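PDB 6O38: acinetobacter secreted protease CpaA from Acinetobacter nosocomialis M2, which is a secreted zinc metalloprotease that binds its chaperone CpaB and is probably exported by the type II secretion system. Local coordinates for residues Asn254-Glu268 with Lys275-Val287. Sequence-based numbering, arbitrary orientation.
Sequences NSQATLTLKTGDQYE and KGYWQLISSPTKV. With SO4 (sulfate ion), chain P.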
loop_
_atom_site.group_PDB
_atom_site.type_symbol
_atom_site.label_atom_id
_atom_site.label_comp_id
_atom_site.label_asym_id
_atom_site.label_seq_id
_atom_site.Cartn_x
_atom_site.Cartn_y
_atom_site.Cartn_z
ATOM N N ASN A 254 15.709 5.975 -15.455
ATOM C CA ASN A 254 16.460 6.525 -14.326
ATOM C C ASN A 254 16.899 5.402 -13.384
ATOM O O ASN A 254 16.588 5.377 -12.193
ATOM C CB ASN A 254 15.624 7.566 -13.596
ATOM C CG ASN A 254 16.395 8.273 -12.498
ATOM O OD1 ASN A 254 17.599 8.499 -12.618
ATOM N ND2 ASN A 254 15.704 8.621 -11.420
ATOM N N SER A 255 17.643 4.453 -13.952
ATOM C CA SER A 255 18.141 3.316 -13.191
ATOM C C SER A 255 19.196 2.558 -13.982
ATOM O O SER A 255 19.015 2.289 -15.174
ATOM C CB SER A 255 16.994 2.374 -12.812
ATOM O OG SER A 255 17.483 1.199 -12.189
ATOM N N GLN A 256 20.300 2.213 -13.327
ATOM C CA GLN A 256 21.327 1.369 -13.915
ATOM C C GLN A 256 21.201 -0.081 -13.472
ATOM O O GLN A 256 22.053 -0.902 -13.826
ATOM C CB GLN A 256 22.719 1.901 -13.555
ATOM C CG GLN A 256 22.990 3.318 -14.034
ATOM C CD GLN A 256 24.351 3.831 -13.596
ATOM O OE1 GLN A 256 24.450 4.821 -12.869
ATOM N NE2 GLN A 256 25.408 3.159 -14.039
ATOM N N ALA A 257 20.158 -0.411 -12.713
ATOM C CA ALA A 257 20.008 -1.733 -12.130
ATOM C C ALA A 257 19.734 -2.780 -13.210
ATOM O O ALA A 257 19.464 -2.468 -14.373
ATOM C CB ALA A 257 18.885 -1.731 -11.093
ATOM N N THR A 258 19.799 -4.045 -12.799
ATOM C CA THR A 258 19.619 -5.177 -13.705
ATOM C C THR A 258 18.132 -5.343 -13.989
ATOM O O THR A 258 17.375 -5.828 -13.147
ATOM C CB THR A 258 20.209 -6.444 -13.098
ATOM O OG1 THR A 258 21.596 -6.235 -12.808
ATOM C CG2 THR A 258 20.068 -7.612 -14.063
ATOM N N LEU A 259 17.709 -4.932 -15.181
ATOM C CA LEU A 259 16.311 -5.048 -15.596
ATOM C C LEU A 259 16.112 -6.281 -16.478
ATOM O O LEU A 259 15.770 -6.190 -17.657
ATOM C CB LEU A 259 15.871 -3.776 -16.316
ATOM C CG LEU A 259 16.206 -2.452 -15.628
ATOM C CD1 LEU A 259 15.754 -1.276 -16.481
ATOM C CD2 LEU A 259 15.578 -2.388 -14.245
ATOM N N THR A 260 16.331 -7.453 -15.887
ATOM C CA THR A 260 16.143 -8.715 -16.590
ATOM C C THR A 260 14.695 -9.170 -16.452
ATOM O O THR A 260 14.138 -9.167 -15.350
ATOM C CB THR A 260 17.095 -9.786 -16.054
ATOM O OG1 THR A 260 18.449 -9.381 -16.286
ATOM C CG2 THR A 260 16.849 -11.117 -16.748
ATOM N N LEU A 261 14.094 -9.558 -17.573
ATOM C CA LEU A 261 12.682 -9.926 -17.633
ATOM C C LEU A 261 12.584 -11.446 -17.716
ATOM O O LEU A 261 12.767 -12.034 -18.784
ATOM C CB LEU A 261 12.013 -9.255 -18.829
ATOM C CG LEU A 261 10.506 -9.438 -18.990
ATOM C CD1 LEU A 261 9.751 -8.670 -17.916
ATOM C CD2 LEU A 261 10.069 -9.005 -20.378
ATOM N N LYS A 262 12.291 -12.082 -16.584
ATOM C CA LYS A 262 12.186 -13.529 -16.504
ATOM C C LYS A 262 10.722 -13.958 -16.571
ATOM O O LYS A 262 9.805 -13.137 -16.662
ATOM C CB LYS A 262 12.849 -14.047 -15.228
ATOM C CG LYS A 262 14.319 -13.693 -15.096
ATOM C CD LYS A 262 14.900 -14.244 -13.803
ATOM C CE LYS A 262 14.182 -13.675 -12.588
ATOM N NZ LYS A 262 14.143 -12.185 -12.604
ATOM N N THR A 263 10.508 -15.273 -16.535
ATOM C CA THR A 263 9.159 -15.822 -16.545
ATOM C C THR A 263 8.368 -15.322 -15.340
ATOM O O THR A 263 8.799 -15.471 -14.194
ATOM C CB THR A 263 9.210 -17.351 -16.543
ATOM O OG1 THR A 263 10.091 -17.800 -17.581
ATOM C CG2 THR A 263 7.824 -17.932 -16.777
ATOM N N GLY A 264 7.206 -14.731 -15.608
ATOM C CA GLY A 264 6.352 -14.203 -14.567
ATOM C C GLY A 264 6.732 -12.835 -14.045
ATOM O O GLY A 264 5.998 -12.285 -13.213
ATOM N N ASP A 265 7.845 -12.264 -14.498
ATOM C CA ASP A 265 8.265 -10.957 -14.016
ATOM C C ASP A 265 7.373 -9.851 -14.579
ATOM O O ASP A 265 6.720 -10.001 -15.616
ATOM C CB ASP A 265 9.721 -10.682 -14.391
ATOM C CG ASP A 265 10.703 -11.437 -13.517
ATOM O OD1 ASP A 265 10.255 -12.160 -12.601
ATOM O OD2 ASP A 265 11.924 -11.299 -13.742
ATOM N N GLN A 266 7.357 -8.724 -13.871
ATOM C CA GLN A 266 6.619 -7.543 -14.300
ATOM C C GLN A 266 7.381 -6.293 -13.889
ATOM O O GLN A 266 7.804 -6.171 -12.736
ATOM C CB GLN A 266 5.203 -7.528 -13.712
ATOM C CG GLN A 266 4.345 -6.379 -14.212
ATOM C CD GLN A 266 2.921 -6.439 -13.698
ATOM O OE1 GLN A 266 2.152 -7.321 -14.074
ATOM N NE2 GLN A 266 2.570 -5.512 -12.812
ATOM N N TYR A 267 7.545 -5.370 -14.834
ATOM C CA TYR A 267 8.160 -4.076 -14.588
ATOM C C TYR A 267 7.175 -2.974 -14.945
ATOM O O TYR A 267 6.402 -3.105 -15.899
ATOM C CB TYR A 267 9.447 -3.901 -15.404
ATOM C CG TYR A 267 10.610 -4.754 -14.949
ATOM C CD1 TYR A 267 10.682 -6.100 -15.281
ATOM C CD2 TYR A 267 11.645 -4.207 -14.202
ATOM C CE1 TYR A 267 11.747 -6.881 -14.872
ATOM C CE2 TYR A 267 12.714 -4.978 -13.787
ATOM C CZ TYR A 267 12.761 -6.314 -14.127
ATOM O OH TYR A 267 13.823 -7.086 -13.716
ATOM N N GLU A 268 7.209 -1.886 -14.180
ATOM C CA GLU A 268 6.364 -0.728 -14.432
ATOM C C GLU A 268 7.232 0.519 -14.462
ATOM O O GLU A 268 8.069 0.719 -13.576
ATOM C CB GLU A 268 5.270 -0.592 -13.367
ATOM C CG GLU A 268 4.093 0.270 -13.795
ATOM C CD GLU A 268 2.979 0.289 -12.767
ATOM O OE1 GLU A 268 2.027 1.082 -12.932
ATOM O OE2 GLU A 268 3.053 -0.488 -11.792
ATOM N N LYS A 275 12.063 15.870 -15.396
ATOM C CA LYS A 275 13.347 15.181 -15.355
ATOM C C LYS A 275 13.740 14.574 -16.695
ATOM O O LYS A 275 14.934 14.397 -16.956
ATOM C CB LYS A 275 13.318 14.071 -14.298
ATOM C CG LYS A 275 13.158 14.568 -12.871
ATOM C CD LYS A 275 14.321 15.444 -12.445
ATOM C CE LYS A 275 14.161 15.891 -11.001
ATOM N NZ LYS A 275 15.457 16.307 -10.397
ATOM N N GLY A 276 12.768 14.251 -17.544
ATOM C CA GLY A 276 13.062 13.740 -18.868
ATOM C C GLY A 276 13.503 12.295 -18.938
ATOM O O GLY A 276 14.300 11.945 -19.814
ATOM N N TYR A 277 13.009 11.439 -18.046
ATOM C CA TYR A 277 13.335 10.022 -18.106
ATOM C C TYR A 277 12.169 9.204 -17.566
ATOM O O TYR A 277 11.211 9.739 -17.003
ATOM C CB TYR A 277 14.633 9.704 -17.345
ATOM C CG TYR A 277 14.729 10.253 -15.931
ATOM C CD1 TYR A 277 13.719 10.039 -14.999
ATOM C CD2 TYR A 277 15.853 10.957 -15.520
ATOM C CE1 TYR A 277 13.816 10.530 -13.710
ATOM C CE2 TYR A 277 15.960 11.450 -14.234
ATOM C CZ TYR A 277 14.940 11.232 -13.333
ATOM O OH TYR A 277 15.042 11.722 -12.052
ATOM N N TRP A 278 12.270 7.888 -17.741
ATOM C CA TRP A 278 11.310 6.948 -17.177
ATOM C C TRP A 278 11.758 6.570 -15.770
ATOM O O TRP A 278 12.879 6.086 -15.580
ATOM C CB TRP A 278 11.186 5.699 -18.047
ATOM C CG TRP A 278 10.573 5.939 -19.392
ATOM C CD1 TRP A 278 11.228 6.231 -20.552
ATOM C CD2 TRP A 278 9.178 5.899 -19.719
ATOM N NE1 TRP A 278 10.329 6.377 -21.581
ATOM C CE2 TRP A 278 9.063 6.179 -21.095
ATOM C CE3 TRP A 278 8.016 5.656 -18.981
ATOM C CZ2 TRP A 278 7.834 6.223 -21.748
ATOM C CZ3 TRP A 278 6.797 5.700 -19.630
ATOM C CH2 TRP A 278 6.715 5.982 -21.000
ATOM N N GLN A 279 10.890 6.798 -14.789
ATOM C CA GLN A 279 11.151 6.393 -13.415
ATOM C C GLN A 279 10.715 4.947 -13.219
ATOM O O GLN A 279 9.628 4.557 -13.654
ATOM C CB GLN A 279 10.418 7.309 -12.434
ATOM C CG GLN A 279 10.604 6.937 -10.969
ATOM C CD GLN A 279 11.945 7.383 -10.416
ATOM O OE1 GLN A 279 12.752 7.991 -11.121
ATOM N NE2 GLN A 279 12.189 7.083 -9.145
ATOM N N LEU A 280 11.568 4.154 -12.574
ATOM C CA LEU A 280 11.241 2.764 -12.269
ATOM C C LEU A 280 10.441 2.723 -10.974
ATOM O O LEU A 280 10.973 3.010 -9.896
ATOM C CB LEU A 280 12.512 1.925 -12.161
ATOM C CG LEU A 280 12.326 0.474 -11.716
ATOM C CD1 LEU A 280 11.522 -0.305 -12.746
ATOM C CD2 LEU A 280 13.671 -0.192 -11.466
ATOM N N ILE A 281 9.161 2.368 -11.074
ATOM C CA ILE A 281 8.261 2.385 -9.924
ATOM C C ILE A 281 7.853 0.994 -9.463
ATOM O O ILE A 281 7.245 0.873 -8.387
ATOM C CB ILE A 281 7.003 3.235 -10.205
ATOM C CG1 ILE A 281 6.223 2.660 -11.389
ATOM C CG2 ILE A 281 7.386 4.683 -10.465
ATOM C CD1 ILE A 281 4.970 3.437 -11.725
ATOM N N SER A 282 8.161 -0.054 -10.225
ATOM C CA SER A 282 7.822 -1.411 -9.816
ATOM C C SER A 282 8.752 -2.382 -10.527
ATOM O O SER A 282 8.911 -2.306 -11.749
ATOM C CB SER A 282 6.357 -1.735 -10.135
ATOM O OG SER A 282 6.073 -3.106 -9.920
ATOM N N SER A 283 9.351 -3.293 -9.765
ATOM C CA SER A 283 10.298 -4.260 -10.296
ATOM C C SER A 283 10.284 -5.497 -9.410
ATOM O O SER A 283 9.959 -5.397 -8.222
ATOM C CB SER A 283 11.715 -3.672 -10.369
ATOM O OG SER A 283 12.124 -3.169 -9.110
ATOM N N PRO A 284 10.628 -6.663 -9.951
ATOM C CA PRO A 284 10.565 -7.892 -9.152
ATOM C C PRO A 284 11.674 -7.963 -8.114
ATOM O O PRO A 284 12.706 -7.295 -8.206
ATOM C CB PRO A 284 10.719 -9.008 -10.195
ATOM C CG PRO A 284 10.452 -8.359 -11.517
ATOM C CD PRO A 284 10.900 -6.945 -11.369
ATOM N N THR A 285 11.436 -8.802 -7.107
ATOM C CA THR A 285 12.406 -9.085 -6.055
ATOM C C THR A 285 12.503 -10.592 -5.887
ATOM O O THR A 285 11.505 -11.247 -5.568
ATOM C CB THR A 285 12.007 -8.426 -4.731
ATOM O OG1 THR A 285 11.912 -7.006 -4.905
ATOM C CG2 THR A 285 13.033 -8.737 -3.649
ATOM N N LYS A 286 13.695 -11.141 -6.103
ATOM C CA LYS A 286 13.936 -12.552 -5.835
ATOM C C LYS A 286 14.113 -12.758 -4.336
ATOM O O LYS A 286 14.938 -12.091 -3.703
ATOM C CB LYS A 286 15.170 -13.041 -6.593
ATOM C CG LYS A 286 15.507 -14.507 -6.363
ATOM C CD LYS A 286 16.704 -14.929 -7.202
ATOM C CE LYS A 286 17.067 -16.387 -6.964
ATOM N NZ LYS A 286 15.869 -17.272 -6.952
ATOM N N VAL A 287 13.335 -13.674 -3.768
ATOM C CA VAL A 287 13.299 -13.894 -2.327
ATOM C C VAL A 287 13.682 -15.339 -2.045
ATOM O O VAL A 287 13.025 -16.270 -2.528
ATOM C CB VAL A 287 11.917 -13.573 -1.736
ATOM C CG1 VAL A 287 11.878 -13.927 -0.257
ATOM C CG2 VAL A 287 11.579 -12.105 -1.946
HETATM S S SO4 P . 17.032 13.350 -10.197
HETATM O O1 SO4 P . 17.520 14.671 -9.814
HETATM O O2 SO4 P . 18.074 12.355 -9.959
HETATM O O3 SO4 P . 15.852 13.020 -9.404
HETATM O O4 SO4 P . 16.679 13.353 -11.614
#
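A beta hairpin of a StcE-like beta-sandwich domain pairs strand 266-272 with strand 277-288, and a classic beta bulge interrupts the pairing where Ile281 and Ser282 both face Glu268. Glu268 N donates to Ser282 O at 3.0 Å. Glu268 O takes Ile281 N at 3.2 Å and, weakly, Ser282 N. On one face of the sheet Glu268 CB meets Ser282 CB, while the Ile281 side chain slants across that of Glu268, its CD1 near CG and CD.

Next to the bulge, Pro284 CD sits over one face of the Tyr267 ring, 3.6 Å from its centroid. Leu280 CD1 comes to the edge of that ring, and the other methyl of Leu280, CD2, meets Leu259 CD2. Tyr267 OH donates to Thr260 O (2.7 Å), which ties the ring to the preceding strand.

Farther along, Asn254 stacks on Tyr277. Asn254 CB lies over the centre of the Tyr277 ring, 3.4 Å from its centroid, and the amide is nearly parallel to the ring, 15° apart. The Asn254 side chain swings away from its own N (chi1 -174°), which lays CB and the amide over the ring. ND2 of Asn254 donates to Gln279 OE1 at 3.0 Å, nearly straight, on a lone pair of OE1 in the plane of the side-chain carbonyl. Asn254 N bonds Trp278 O at 2.8 Å.

Strand 235-240 flanks the hairpin through backbone bonds to Gly264 and Tyr267, and its Arg235 forms a salt bridge with Glu268. Asn124 and Asp122 of the CpaB chain bond Ser282 OG, placing the bulge at the chaperone interface. Beyond Pro284, the second strand runs on beside strand 305-310.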